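Hypothetical protein (Bacteroides caccae, PDB 4M8R) is of unknown function but joins an N-terminal Ig-like domain to a WD40-like domain that probably forms a beta-propeller. Local coordinates at residues A198-S203 with A208-R213; V222-E227 with S237-P242; V31-D36 with V90-N95. All coordinates share one frame; numbering follows the deposited sequence.

Interaction 1: A198-S203 with A208-R213; sequences ALVIGS and AAIQQR. With PO4 (phosphate ion), chain D; PO4 (phosphate ion), chain C.
A198-V200 and A208-I210 run antiparallel as the two arms of a beta hairpin, with L199 and A209 facing each other as a non-hydrogen-bonded pair whose CA atoms lie 4.4 Å apart. The hairpin belongs to a sheet of the WD40-like domain, which is consistent with a beta-propeller. V200 and A208 trade two backbone bonds: V200 N donates to A208 O at 2.9 Å and A208 N to V200 O at 3.0 Å, with a third bond from I210 N to A198 O.

On one face, V200 CB rests on A208 CB. V200 CG2, anti to its own carbonyl carbon because CG1 takes the position opposite N (chi1 -173°), lies obliquely across I210 CD1 at 4.1 Å. F264, I271 and L273 cover this side. On the other face L199 CD2 meets A209 CB at 4.0 Å.

Beyond the paired residues, R213 stretches out to two phosphates, probably from the crystallisation liquor. Leucine in its place would probably leave both anions without this positive partner, although R49, R89 and K105 of the second subunit also hold them. NE and NH2 of R213 grip O3 and O2 of the chain D ion, while NH1 and NH2 converge on O3 of the chain C ion, NH2 at 3.1 Å.

Interaction 2: V222-E227 with S237-P242; sequences VSAGLE and SNFPMP. With EDO (1,2-ethanediol), chain G; PO4 (phosphate ion), chain D.
The apolar part of the contact is small: A224 CB sits obliquely against the F239 ring, 3.8 Å from CE2 and nearly as close to CD2. F239 brings its ring to this place with CG anti to its carbonyl carbon (chi1 -72°), and Y61 of the second subunit meets the same ring at about 45°.

The polar part runs through one water. It accepts from G225 N at 2.9 Å, lies 2.5 Å from S237 OG and gives a weak bond to V222 O, so it ties the turn to S237. S237 OG itself stands 3.3 Å from G225 N. S223 O takes the N-H groups of both L226 and E227, and 224-226 have helical backbone angles without regular helix bonds.

As for ions, N238 ND2 donates to O1 of the chain D phosphate at 2.9 Å and also bonds E91 of the second subunit.

The turn follows strand 217-221, and N221 OD1 accepts from the backbone of S223 and A224. Segment 237-242 carries the weakly bonded strand 239-240, outermost within this chain in a sheet of the WD40-like domain consistent with a propeller blade, and V222 leans on A209 and Q211 of strand 208-212.

Interaction 3: V31-D36 with V90-N95; sequences VHIYGD and VEIFLN. With PO4 (phosphate ion), chain F.
H32 NE2 donates to O2 of a phosphate ion at 2.7 Å, from the strand whose neighbouring residues V31 and I33 turn the other way to meet I92. The phosphorus lies in the plane of the imidazole, at its edge, and the bond is somewhat bent, with an N-H...O angle of 149°. The other ring nitrogen, ND1, is hydrogen-bonded to E20 OE2, and S78 OG also bonds the phosphate, which probably comes from the crystallisation liquor. Two anionic partners, one at each nitrogen, would tend to favour a doubly protonated, positively charged ring and fix its rotation.

Across the contact itself everything is apolar. V31 and I92 reach toward each other tip to tip, CG1 of the valine 4.2 Å from CD1 of the isoleucine. I33 passes I92 at a slant, and its CD1 comes to 4.0 Å from I92 CG2. I92 can serve both because its branches diverge: CG1, beside the backbone N (chi1 -59°), carries CD1 to V31, whereas CG2, opposite that N, is left to I33.

With 9.3 Å between the CA atoms of I33 and I92, these strands are not edge-to-edge neighbours but face one another across the core of the N-terminal Ig-like domain, as in a beta-sandwich. Strand 76-80 pairs with 30-36 on one side of that core and lends M77 and I79 to I33, which also touches L103, while I92 lies against V44 of strand 43-50.

The residues flanking I92 point to the reverse side of their strand, where the second subunit approaches. F93 meets F191 of that subunit edge-to-face.

In the fold
From the N terminus, interaction 3 comes first: 31-36 and 90-95 close a long loop of 53 residues, which holds the strands 43-50, 60-72 and 76-80 of the Ig-like domain. Interaction 1 follows in the WD40-like domain, closing a four-residue hairpin turn, and interaction 2 then closes a nine-residue loop. The three stand in series, so none nests in or crosses another. Interactions 1 and 2 share a sheet and touch where R213 packs on P240, and both reach the chain D phosphate. Interaction 3 stays about 18 Å from interaction 2 at the nearest atoms, and both domains also meet the second subunit.

Interaction 1: A198-S203 with A208-R213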
ATOM      1  N   ALA A 198     -21.345  14.919  21.064  1.00 51.94           N
ATOM      2  CA  ALA A 198     -21.105  13.494  20.858  1.00 50.59           C
ATOM      3  C   ALA A 198     -19.788  13.231  20.160  1.00 48.25           C
ATOM      4  O   ALA A 198     -19.315  14.056  19.388  1.00 48.46           O
ATOM      5  CB  ALA A 198     -22.232  12.893  20.029  1.00 51.97           C
ATOM      6  N   LEU A 199     -19.195  12.078  20.449  1.00 47.27           N
ATOM      7  CA  LEU A 199     -18.131  11.546  19.620  1.00 45.07           C
ATOM      8  C   LEU A 199     -18.790  10.803  18.475  1.00 45.88           C
ATOM      9  O   LEU A 199     -19.915  10.313  18.605  1.00 48.40           O
ATOM     10  CB  LEU A 199     -17.257  10.582  20.407  1.00 44.31           C
ATOM     11  CG  LEU A 199     -16.445  11.178  21.551  1.00 45.25           C
ATOM     12  CD1 LEU A 199     -15.587  10.089  22.177  1.00 43.92           C
ATOM     13  CD2 LEU A 199     -15.578  12.329  21.063  1.00 44.67           C
ATOM     14  N   VAL A 200     -18.088  10.713  17.355  1.00 44.34           N
ATOM     15  CA  VAL A 200     -18.605  10.019  16.187  1.00 44.54           C
ATOM     16  C   VAL A 200     -17.550   9.044  15.677  1.00 42.88           C
ATOM     17  O   VAL A 200     -16.427   9.441  15.361  1.00 42.67           O
ATOM     18  CB  VAL A 200     -18.995  11.001  15.074  1.00 45.55           C
ATOM     19  CG1 VAL A 200     -19.693  10.270  13.937  1.00 47.64           C
ATOM     20  CG2 VAL A 200     -19.907  12.095  15.623  1.00 47.43           C
ATOM     21  N   ILE A 201     -17.926   7.773  15.605  1.00 41.52           N
ATOM     22  CA  ILE A 201     -17.025   6.729  15.162  1.00 40.93           C
ATOM     23  C   ILE A 201     -17.471   6.164  13.818  1.00 42.47           C
ATOM     24  O   ILE A 201     -18.536   6.514  13.316  1.00 43.46           O
ATOM     25  CB  ILE A 201     -16.926   5.607  16.208  1.00 40.78           C
ATOM     26  CG1 ILE A 201     -18.300   5.014  16.525  1.00 42.34           C
ATOM     27  CG2 ILE A 201     -16.290   6.147  17.481  1.00 40.28           C
ATOM     28  CD1 ILE A 201     -18.221   3.792  17.409  1.00 43.29           C
ATOM     29  N   GLY A 202     -16.642   5.300  13.236  1.00 42.30           N
ATOM     30  CA  GLY A 202     -16.985   4.620  11.993  1.00 43.60           C
ATOM     31  C   GLY A 202     -16.454   5.244  10.713  1.00 44.56           C
ATOM     32  O   GLY A 202     -16.744   4.739   9.631  1.00 45.19           O
ATOM     33  N   SER A 203     -15.688   6.331  10.804  1.00 44.37           N
ATOM     34  CA  SER A 203     -15.147   6.961   9.593  1.00 44.62           C
ATOM     35  C   SER A 203     -14.141   6.048   8.909  1.00 44.79           C
ATOM     36  O   SER A 203     -14.043   6.034   7.685  1.00 44.80           O
ATOM     37  CB  SER A 203     -14.489   8.307   9.898  1.00 44.10           C
ATOM     38  OG  SER A 203     -13.352   8.154  10.727  1.00 42.50           O
ATOM     39  N   ALA A 208     -14.289  11.556  15.318  1.00 41.08           N
ATOM     40  CA  ALA A 208     -14.795  12.908  15.138  1.00 40.24           C
ATOM     41  C   ALA A 208     -15.577  13.329  16.365  1.00 40.11           C
ATOM     42  O   ALA A 208     -15.863  12.518  17.236  1.00 39.51           O
ATOM     43  CB  ALA A 208     -15.671  12.985  13.896  1.00 40.94           C
ATOM     44  N   ALA A 209     -15.915  14.608  16.436  1.00 40.52           N
ATOM     45  CA  ALA A 209     -16.780  15.102  17.496  1.00 41.43           C
ATOM     46  C   ALA A 209     -17.603  16.281  16.998  1.00 43.33           C
ATOM     47  O   ALA A 209     -17.113  17.099  16.220  1.00 43.86           O
ATOM     48  CB  ALA A 209     -15.958  15.502  18.709  1.00 40.77           C
ATOM     49  N   ILE A 210     -18.857  16.345  17.431  1.00 44.42           N
ATOM     50  CA  ILE A 210     -19.714  17.479  17.135  1.00 47.04           C
ATOM     51  C   ILE A 210     -19.582  18.446  18.309  1.00 49.17           C
ATOM     52  O   ILE A 210     -19.908  18.101  19.442  1.00 49.49           O
ATOM     53  CB  ILE A 210     -21.176  17.042  16.924  1.00 47.86           C
ATOM     54  CG1 ILE A 210     -21.263  16.056  15.750  1.00 47.03           C
ATOM     55  CG2 ILE A 210     -22.059  18.246  16.647  1.00 49.86           C
ATOM     56  CD1 ILE A 210     -22.560  15.280  15.669  1.00 48.32           C
ATOM     57  N   GLN A 211     -19.078  19.644  18.036  1.00 51.00           N
ATOM     58  CA  GLN A 211     -18.761  20.603  19.089  1.00 53.19           C
ATOM     59  C   GLN A 211     -19.255  21.991  18.743  1.00 56.49           C
ATOM     60  O   GLN A 211     -19.406  22.329  17.571  1.00 56.14           O
ATOM     61  CB  GLN A 211     -17.258  20.664  19.320  1.00 52.56           C
ATOM     62  CG  GLN A 211     -16.640  19.347  19.741  1.00 51.07           C
ATOM     63  CD  GLN A 211     -15.164  19.492  20.042  1.00 51.44           C
ATOM     64  OE1 GLN A 211     -14.378  19.867  19.171  1.00 51.96           O
ATOM     65  NE2 GLN A 211     -14.775  19.189  21.277  1.00 53.31           N
ATOM     66  N   GLN A 212     -19.490  22.787  19.782  1.00 59.87           N
ATOM     67  CA  GLN A 212     -20.045  24.126  19.640  1.00 64.25           C
ATOM     68  C   GLN A 212     -18.949  25.129  19.284  1.00 64.83           C
ATOM     69  O   GLN A 212     -18.324  25.721  20.165  1.00 64.81           O
ATOM     70  CB  GLN A 212     -20.746  24.535  20.934  1.00 66.44           C
ATOM     71  CG  GLN A 212     -21.480  25.855  20.841  1.00 71.03           C
ATOM     72  CD  GLN A 212     -22.443  26.051  21.994  1.00 74.39           C
ATOM     73  OE1 GLN A 212     -22.092  25.834  23.155  1.00 75.09           O
ATOM     74  NE2 GLN A 212     -23.669  26.448  21.678  1.00 75.68           N
ATOM     75  N   ARG A 213     -18.732  25.312  17.984  1.00 66.01           N
ATOM     76  CA  ARG A 213     -17.696  26.214  17.475  1.00 67.42           C
ATOM     77  C   ARG A 213     -18.009  27.683  17.764  1.00 70.35           C
ATOM     78  O   ARG A 213     -17.099  28.503  17.875  1.00 69.07           O
ATOM     79  CB  ARG A 213     -17.511  26.002  15.966  1.00 66.80           C
ATOM     80  CG  ARG A 213     -16.334  26.746  15.349  1.00 64.89           C
ATOM     81  CD  ARG A 213     -16.122  26.320  13.906  1.00 62.27           C
ATOM     82  NE  ARG A 213     -14.939  26.947  13.327  1.00 61.44           N
ATOM     83  CZ  ARG A 213     -14.580  26.862  12.049  1.00 60.49           C
ATOM     84  NH1 ARG A 213     -15.310  26.175  11.180  1.00 58.96           N
ATOM     85  NH2 ARG A 213     -13.474  27.470  11.634  1.00 61.35           N
TER
HETATM   86  P   PO4 D 502     -11.643  28.636  14.758  1.00 39.72           P
HETATM   87  O1  PO4 D 502     -10.587  28.197  15.744  1.00 40.64           O
HETATM   88  O2  PO4 D 502     -11.247  28.281  13.344  1.00 40.58           O
HETATM   89  O3  PO4 D 502     -12.965  27.973  15.062  1.00 40.27           O
HETATM   90  O4  PO4 D 502     -11.767  30.133  14.873  1.00 49.64           O
HETATM   91  P   PO4 C 501     -13.136  27.680   8.017  1.00 48.92           P
HETATM   92  O1  PO4 C 501     -12.061  28.500   8.706  1.00 54.00           O
HETATM   93  O2  PO4 C 501     -12.745  27.410   6.586  1.00 41.10           O
HETATM   94  O3  PO4 C 501     -13.306  26.371   8.729  1.00 49.09           O
HETATM   95  O4  PO4 C 501     -14.448  28.413   8.089  1.00 59.60           O

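Interaction 2: V222-E227 with S237-P242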
ATOM      1  N   VAL A 222     -10.954  15.000  16.319  1.00 36.62           N
ATOM      2  CA  VAL A 222     -10.340  15.136  17.640  1.00 35.67           C
ATOM      3  C   VAL A 222      -9.336  14.043  17.942  1.00 34.30           C
ATOM      4  O   VAL A 222      -8.838  13.966  19.057  1.00 34.92           O
ATOM      5  CB  VAL A 222     -11.404  15.194  18.761  1.00 36.51           C
ATOM      6  CG1 VAL A 222     -12.299  16.394  18.554  1.00 38.68           C
ATOM      7  CG2 VAL A 222     -12.232  13.918  18.825  1.00 36.53           C
ATOM      8  N   SER A 223      -9.044  13.190  16.963  1.00 33.51           N
ATOM      9  CA  SER A 223      -8.054  12.134  17.156  1.00 32.28           C
ATOM     10  C   SER A 223      -6.732  12.410  16.426  1.00 32.69           C
ATOM     11  O   SER A 223      -5.755  11.696  16.639  1.00 31.61           O
ATOM     12  CB  SER A 223      -8.627  10.785  16.721  1.00 32.03           C
ATOM     13  OG  SER A 223      -8.922  10.769  15.336  1.00 32.43           O
ATOM     14  N   ALA A 224      -6.698  13.442  15.583  1.00 34.06           N
ATOM     15  CA  ALA A 224      -5.487  13.776  14.814  1.00 34.75           C
ATOM     16  C   ALA A 224      -4.218  13.933  15.670  1.00 34.86           C
ATOM     17  O   ALA A 224      -3.127  13.588  15.218  1.00 34.64           O
ATOM     18  CB  ALA A 224      -5.715  15.031  13.993  1.00 36.31           C
ATOM     19  N   GLY A 225      -4.361  14.440  16.895  1.00 36.18           N
ATOM     20  CA  GLY A 225      -3.236  14.554  17.836  1.00 37.03           C
ATOM     21  C   GLY A 225      -2.673  13.220  18.314  1.00 37.98           C
ATOM     22  O   GLY A 225      -1.516  13.139  18.711  1.00 39.86           O
ATOM     23  N   LEU A 226      -3.488  12.170  18.279  1.00 39.79           N
ATOM     24  CA  LEU A 226      -3.028  10.829  18.628  1.00 40.40           C
ATOM     25  C   LEU A 226      -2.325  10.129  17.471  1.00 45.61           C
ATOM     26  O   LEU A 226      -1.409   9.341  17.689  1.00 48.04           O
ATOM     27  CB  LEU A 226      -4.207   9.961  19.063  1.00 40.47           C
ATOM     28  CG  LEU A 226      -5.005  10.446  20.273  1.00 39.95           C
ATOM     29  CD1 LEU A 226      -6.186   9.518  20.500  1.00 40.40           C
ATOM     30  CD2 LEU A 226      -4.133  10.518  21.514  1.00 40.09           C
ATOM     31  N   GLU A 227      -2.750  10.407  16.241  1.00 51.11           N
ATOM     32  CA  GLU A 227      -2.229   9.696  15.066  1.00 57.58           C
ATOM     33  C   GLU A 227      -1.002  10.411  14.490  1.00 52.78           C
ATOM     34  O   GLU A 227      -0.899  10.608  13.281  1.00 52.32           O
ATOM     35  CB  GLU A 227      -3.335   9.547  14.002  1.00 63.14           C
ATOM     36  CG  GLU A 227      -4.393   8.511  14.356  1.00 74.21           C
ATOM     37  CD  GLU A 227      -3.870   7.085  14.248  1.00 85.23           C
ATOM     38  OE1 GLU A 227      -3.787   6.570  13.111  1.00100.14           O
ATOM     39  OE2 GLU A 227      -3.548   6.476  15.295  1.00 80.77           O
ATOM     40  N   SER A 237      -6.318  19.077  19.516  1.00 42.37           N
ATOM     41  CA  SER A 237      -6.490  19.459  18.120  1.00 39.95           C
ATOM     42  C   SER A 237      -7.531  20.551  18.021  1.00 39.88           C
ATOM     43  O   SER A 237      -8.375  20.692  18.899  1.00 40.23           O
ATOM     44  CB  SER A 237      -6.978  18.270  17.284  1.00 39.70           C
ATOM     45  OG  SER A 237      -6.081  17.178  17.334  1.00 42.43           O
ATOM     46  N   ASN A 238      -7.471  21.305  16.930  1.00 39.00           N
ATOM     47  CA  ASN A 238      -8.526  22.230  16.568  1.00 40.08           C
ATOM     48  C   ASN A 238      -8.795  22.165  15.068  1.00 40.00           C
ATOM     49  O   ASN A 238      -8.398  23.061  14.311  1.00 40.18           O
ATOM     50  CB  ASN A 238      -8.168  23.655  16.985  1.00 41.55           C
ATOM     51  CG  ASN A 238      -9.312  24.619  16.756  1.00 44.09           C
ATOM     52  OD1 ASN A 238     -10.464  24.303  17.058  1.00 45.33           O
ATOM     53  ND2 ASN A 238      -9.014  25.788  16.200  1.00 45.72           N
ATOM     54  N   PHE A 239      -9.495  21.108  14.652  1.00 39.49           N
ATOM     55  CA  PHE A 239      -9.720  20.832  13.233  1.00 39.57           C
ATOM     56  C   PHE A 239     -11.207  20.733  12.858  1.00 41.95           C
ATOM     57  O   PHE A 239     -11.711  19.650  12.579  1.00 42.13           O
ATOM     58  CB  PHE A 239      -9.013  19.534  12.842  1.00 36.92           C
ATOM     59  CG  PHE A 239      -7.509  19.640  12.781  1.00 35.13           C
ATOM     60  CD1 PHE A 239      -6.895  20.606  12.009  1.00 35.91           C
ATOM     61  CD2 PHE A 239      -6.712  18.730  13.457  1.00 33.52           C
ATOM     62  CE1 PHE A 239      -5.517  20.684  11.935  1.00 34.84           C
ATOM     63  CE2 PHE A 239      -5.335  18.800  13.387  1.00 32.28           C
ATOM     64  CZ  PHE A 239      -4.739  19.779  12.621  1.00 32.90           C
ATOM     65  N   PRO A 240     -11.916  21.867  12.837  1.00 44.11           N
ATOM     66  CA  PRO A 240     -13.289  21.838  12.342  1.00 47.60           C
ATOM     67  C   PRO A 240     -13.350  21.721  10.825  1.00 50.06           C
ATOM     68  O   PRO A 240     -12.384  22.062  10.140  1.00 52.62           O
ATOM     69  CB  PRO A 240     -13.850  23.196  12.777  1.00 49.79           C
ATOM     70  CG  PRO A 240     -12.655  24.084  12.865  1.00 49.51           C
ATOM     71  CD  PRO A 240     -11.517  23.203  13.310  1.00 45.58           C
HETATM   72  N   MSE A 241     -14.481  21.251  10.313  1.00 50.96           N
HETATM   73  CA  MSE A 241     -14.710  21.194   8.877  1.00 53.45           C
HETATM   74  C   MSE A 241     -15.017  22.577   8.383  1.00 55.80           C
HETATM   75  O   MSE A 241     -15.588  23.378   9.120  1.00 56.76           O
HETATM   76  CB  MSE A 241     -15.919  20.314   8.579  1.00 56.94           C
HETATM   77  CG  MSE A 241     -15.670  18.855   8.937  1.00 56.69           C
HETATM   78 SE   MSE A 241     -14.890  17.949   7.379  0.75 60.01          SE
HETATM   79  CE  MSE A 241     -16.630  17.538   6.579  1.00 56.51           C
ATOM     80  N   PRO A 242     -14.672  22.879   7.119  1.00 56.12           N
ATOM     81  CA  PRO A 242     -15.037  24.157   6.519  1.00 58.01           C
ATOM     82  C   PRO A 242     -16.496  24.148   6.070  1.00 60.87           C
ATOM     83  O   PRO A 242     -16.784  24.266   4.881  1.00 62.03           O
ATOM     84  CB  PRO A 242     -14.102  24.243   5.318  1.00 58.10           C
ATOM     85  CG  PRO A 242     -13.960  22.826   4.889  1.00 56.34           C
ATOM     86  CD  PRO A 242     -13.939  22.026   6.165  1.00 54.69           C
TER
HETATM   87  C1  EDO G 505      -1.289   6.454  19.568  1.00 57.87           C
HETATM   88  O1  EDO G 505      -0.721   6.211  18.272  1.00 66.06           O
HETATM   89  C2  EDO G 505      -0.464   7.479  20.334  1.00 55.19           C
HETATM   90  O2  EDO G 505      -1.163   7.800  21.536  1.00 57.35           O
HETATM   91  P   PO4 D 502     -11.643  28.636  14.758  1.00 39.72           P
HETATM   92  O1  PO4 D 502     -10.587  28.197  15.744  1.00 40.64           O
HETATM   93  O2  PO4 D 502     -11.247  28.281  13.344  1.00 40.58           O
HETATM   94  O3  PO4 D 502     -12.965  27.973  15.062  1.00 40.27           O
HETATM   95  O4  PO4 D 502     -11.767  30.133  14.873  1.00 49.64           O
HETATM   96  O   HOH W   1      -6.379  15.143  18.784  1.00 37.08           O

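Interaction 3: V31-D36 with V90-N95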
ATOM      1  N   VAL A  31      14.598   9.715  33.010  1.00 38.12           N
ATOM      2  CA  VAL A  31      16.014   9.903  32.707  1.00 38.17           C
ATOM      3  C   VAL A  31      16.429  11.312  33.124  1.00 39.62           C
ATOM      4  O   VAL A  31      15.671  12.263  32.944  1.00 40.07           O
ATOM      5  CB  VAL A  31      16.283   9.670  31.208  1.00 36.82           C
ATOM      6  CG1 VAL A  31      17.605  10.282  30.765  1.00 37.08           C
ATOM      7  CG2 VAL A  31      16.254   8.179  30.913  1.00 36.84           C
ATOM      8  N   HIS A  32      17.633  11.435  33.680  1.00 41.93           N
ATOM      9  CA  HIS A  32      18.107  12.696  34.239  1.00 43.95           C
ATOM     10  C   HIS A  32      19.188  13.322  33.391  1.00 44.09           C
ATOM     11  O   HIS A  32      20.110  12.645  32.940  1.00 44.84           O
ATOM     12  CB  HIS A  32      18.651  12.474  35.638  1.00 47.35           C
ATOM     13  CG  HIS A  32      17.653  11.870  36.566  1.00 51.10           C
ATOM     14  ND1 HIS A  32      17.462  10.510  36.664  1.00 52.20           N
ATOM     15  CD2 HIS A  32      16.766  12.437  37.413  1.00 55.11           C
ATOM     16  CE1 HIS A  32      16.513  10.262  37.548  1.00 54.45           C
ATOM     17  NE2 HIS A  32      16.074  11.415  38.018  1.00 56.55           N
ATOM     18  N   ILE A  33      19.060  14.628  33.195  1.00 43.52           N
ATOM     19  CA  ILE A  33      20.012  15.411  32.439  1.00 44.13           C
ATOM     20  C   ILE A  33      20.638  16.422  33.378  1.00 44.17           C
ATOM     21  O   ILE A  33      19.937  17.021  34.187  1.00 45.08           O
ATOM     22  CB  ILE A  33      19.303  16.156  31.302  1.00 46.48           C
ATOM     23  CG1 ILE A  33      18.895  15.170  30.215  1.00 46.39           C
ATOM     24  CG2 ILE A  33      20.202  17.237  30.719  1.00 48.96           C
ATOM     25  CD1 ILE A  33      17.860  15.737  29.264  1.00 50.15           C
ATOM     26  N   TYR A  34      21.946  16.615  33.258  1.00 43.45           N
ATOM     27  CA  TYR A  34      22.667  17.559  34.105  1.00 44.91           C
ATOM     28  C   TYR A  34      23.530  18.497  33.273  1.00 45.58           C
ATOM     29  O   TYR A  34      23.787  18.237  32.102  1.00 43.74           O
ATOM     30  CB  TYR A  34      23.525  16.816  35.134  1.00 45.43           C
ATOM     31  CG  TYR A  34      24.577  15.914  34.542  1.00 44.50           C
ATOM     32  CD1 TYR A  34      25.844  16.394  34.241  1.00 45.53           C
ATOM     33  CD2 TYR A  34      24.307  14.573  34.296  1.00 43.37           C
ATOM     34  CE1 TYR A  34      26.817  15.561  33.706  1.00 45.40           C
ATOM     35  CE2 TYR A  34      25.267  13.732  33.762  1.00 43.45           C
ATOM     36  CZ  TYR A  34      26.525  14.229  33.471  1.00 44.15           C
ATOM     37  OH  TYR A  34      27.478  13.393  32.943  1.00 42.97           O
ATOM     38  N   GLY A  35      23.973  19.582  33.899  1.00 48.48           N
ATOM     39  CA  GLY A  35      24.826  20.574  33.252  1.00 51.19           C
ATOM     40  C   GLY A  35      24.629  21.965  33.828  1.00 55.14           C
ATOM     41  O   GLY A  35      23.747  22.178  34.650  1.00 56.19           O
ATOM     42  N   ASP A  36      25.467  22.906  33.402  1.00 58.63           N
ATOM     43  CA  ASP A  36      25.370  24.300  33.832  1.00 61.71           C
ATOM     44  C   ASP A  36      24.930  25.162  32.657  1.00 60.68           C
ATOM     45  O   ASP A  36      25.470  25.032  31.562  1.00 59.91           O
ATOM     46  CB  ASP A  36      26.723  24.791  34.356  1.00 65.19           C
ATOM     47  CG  ASP A  36      27.243  23.957  35.521  1.00 66.42           C
ATOM     48  OD1 ASP A  36      26.424  23.496  36.348  1.00 65.91           O
ATOM     49  OD2 ASP A  36      28.478  23.769  35.616  1.00 67.83           O
ATOM     50  N   VAL A  90      18.561   5.663  21.406  1.00 33.73           N
ATOM     51  CA  VAL A  90      17.959   6.986  21.529  1.00 34.15           C
ATOM     52  C   VAL A  90      19.040   8.009  21.838  1.00 35.89           C
ATOM     53  O   VAL A  90      19.739   7.884  22.845  1.00 37.01           O
ATOM     54  CB  VAL A  90      16.903   7.023  22.645  1.00 33.46           C
ATOM     55  CG1 VAL A  90      16.290   8.414  22.763  1.00 33.23           C
ATOM     56  CG2 VAL A  90      15.824   5.986  22.378  1.00 33.72           C
ATOM     57  N   GLU A  91      19.174   9.012  20.974  1.00 34.99           N
ATOM     58  CA  GLU A  91      20.067  10.125  21.241  1.00 36.21           C
ATOM     59  C   GLU A  91      19.241  11.294  21.754  1.00 36.50           C
ATOM     60  O   GLU A  91      18.197  11.623  21.182  1.00 33.96           O
ATOM     61  CB  GLU A  91      20.843  10.530  19.992  1.00 38.30           C
ATOM     62  CG  GLU A  91      21.923  11.566  20.275  1.00 40.17           C
ATOM     63  CD  GLU A  91      22.972  11.666  19.184  1.00 41.91           C
ATOM     64  OE1 GLU A  91      22.773  11.099  18.083  1.00 42.85           O
ATOM     65  OE2 GLU A  91      24.002  12.332  19.431  1.00 42.58           O
ATOM     66  N   ILE A  92      19.723  11.903  22.838  1.00 36.83           N
ATOM     67  CA  ILE A  92      19.000  12.937  23.566  1.00 37.19           C
ATOM     68  C   ILE A  92      19.662  14.288  23.326  1.00 38.54           C
ATOM     69  O   ILE A  92      20.854  14.457  23.590  1.00 39.86           O
ATOM     70  CB  ILE A  92      18.983  12.614  25.071  1.00 38.86           C
ATOM     71  CG1 ILE A  92      18.326  11.253  25.300  1.00 38.59           C
ATOM     72  CG2 ILE A  92      18.237  13.683  25.856  1.00 40.78           C
ATOM     73  CD1 ILE A  92      18.501  10.712  26.700  1.00 40.72           C
ATOM     74  N   PHE A  93      18.880  15.243  22.823  1.00 40.18           N
ATOM     75  CA  PHE A  93      19.384  16.563  22.450  1.00 40.95           C
ATOM     76  C   PHE A  93      18.751  17.670  23.280  1.00 41.60           C
ATOM     77  O   PHE A  93      17.540  17.677  23.493  1.00 41.77           O
ATOM     78  CB  PHE A  93      19.063  16.851  20.980  1.00 40.58           C
ATOM     79  CG  PHE A  93      19.729  15.923  20.013  1.00 39.27           C
ATOM     80  CD1 PHE A  93      20.996  16.204  19.525  1.00 40.16           C
ATOM     81  CD2 PHE A  93      19.081  14.781  19.570  1.00 37.46           C
ATOM     82  CE1 PHE A  93      21.607  15.355  18.623  1.00 40.53           C
ATOM     83  CE2 PHE A  93      19.688  13.925  18.668  1.00 37.50           C
ATOM     84  CZ  PHE A  93      20.953  14.213  18.194  1.00 39.22           C
ATOM     85  N   LEU A  94      19.566  18.625  23.713  1.00 42.76           N
ATOM     86  CA  LEU A  94      19.047  19.869  24.271  1.00 43.38           C
ATOM     87  C   LEU A  94      18.680  20.796  23.117  1.00 44.25           C
ATOM     88  O   LEU A  94      19.489  21.019  22.221  1.00 44.16           O
ATOM     89  CB  LEU A  94      20.091  20.548  25.150  1.00 44.05           C
ATOM     90  CG  LEU A  94      19.610  21.791  25.902  1.00 45.36           C
ATOM     91  CD1 LEU A  94      18.486  21.442  26.861  1.00 44.61           C
ATOM     92  CD2 LEU A  94      20.768  22.441  26.644  1.00 47.83           C
ATOM     93  N   ASN A  95      17.462  21.328  23.143  1.00 45.69           N
ATOM     94  CA  ASN A  95      16.960  22.188  22.073  1.00 48.21           C
ATOM     95  C   ASN A  95      16.670  23.583  22.615  1.00 49.19           C
ATOM     96  O   ASN A  95      15.705  23.773  23.354  1.00 46.96           O
ATOM     97  CB  ASN A  95      15.696  21.565  21.456  1.00 47.68           C
ATOM     98  CG  ASN A  95      15.150  22.359  20.279  1.00 51.18           C
ATOM     99  OD1 ASN A  95      15.762  23.321  19.816  1.00 59.56           O
ATOM    100  ND2 ASN A  95      13.981  21.955  19.792  1.00 48.99           N
TER
HETATM  101  P   PO4 F 504      13.271  12.592  39.952  1.00105.31           P
HETATM  102  O1  PO4 F 504      14.435  12.975  40.839  1.00101.62           O
HETATM  103  O2  PO4 F 504      13.617  11.352  39.158  1.00 81.33           O
HETATM  104  O3  PO4 F 504      12.055  12.278  40.794  1.00100.57           O
HETATM  105  O4  PO4 F 504      12.971  13.744  39.016  1.00100.63           O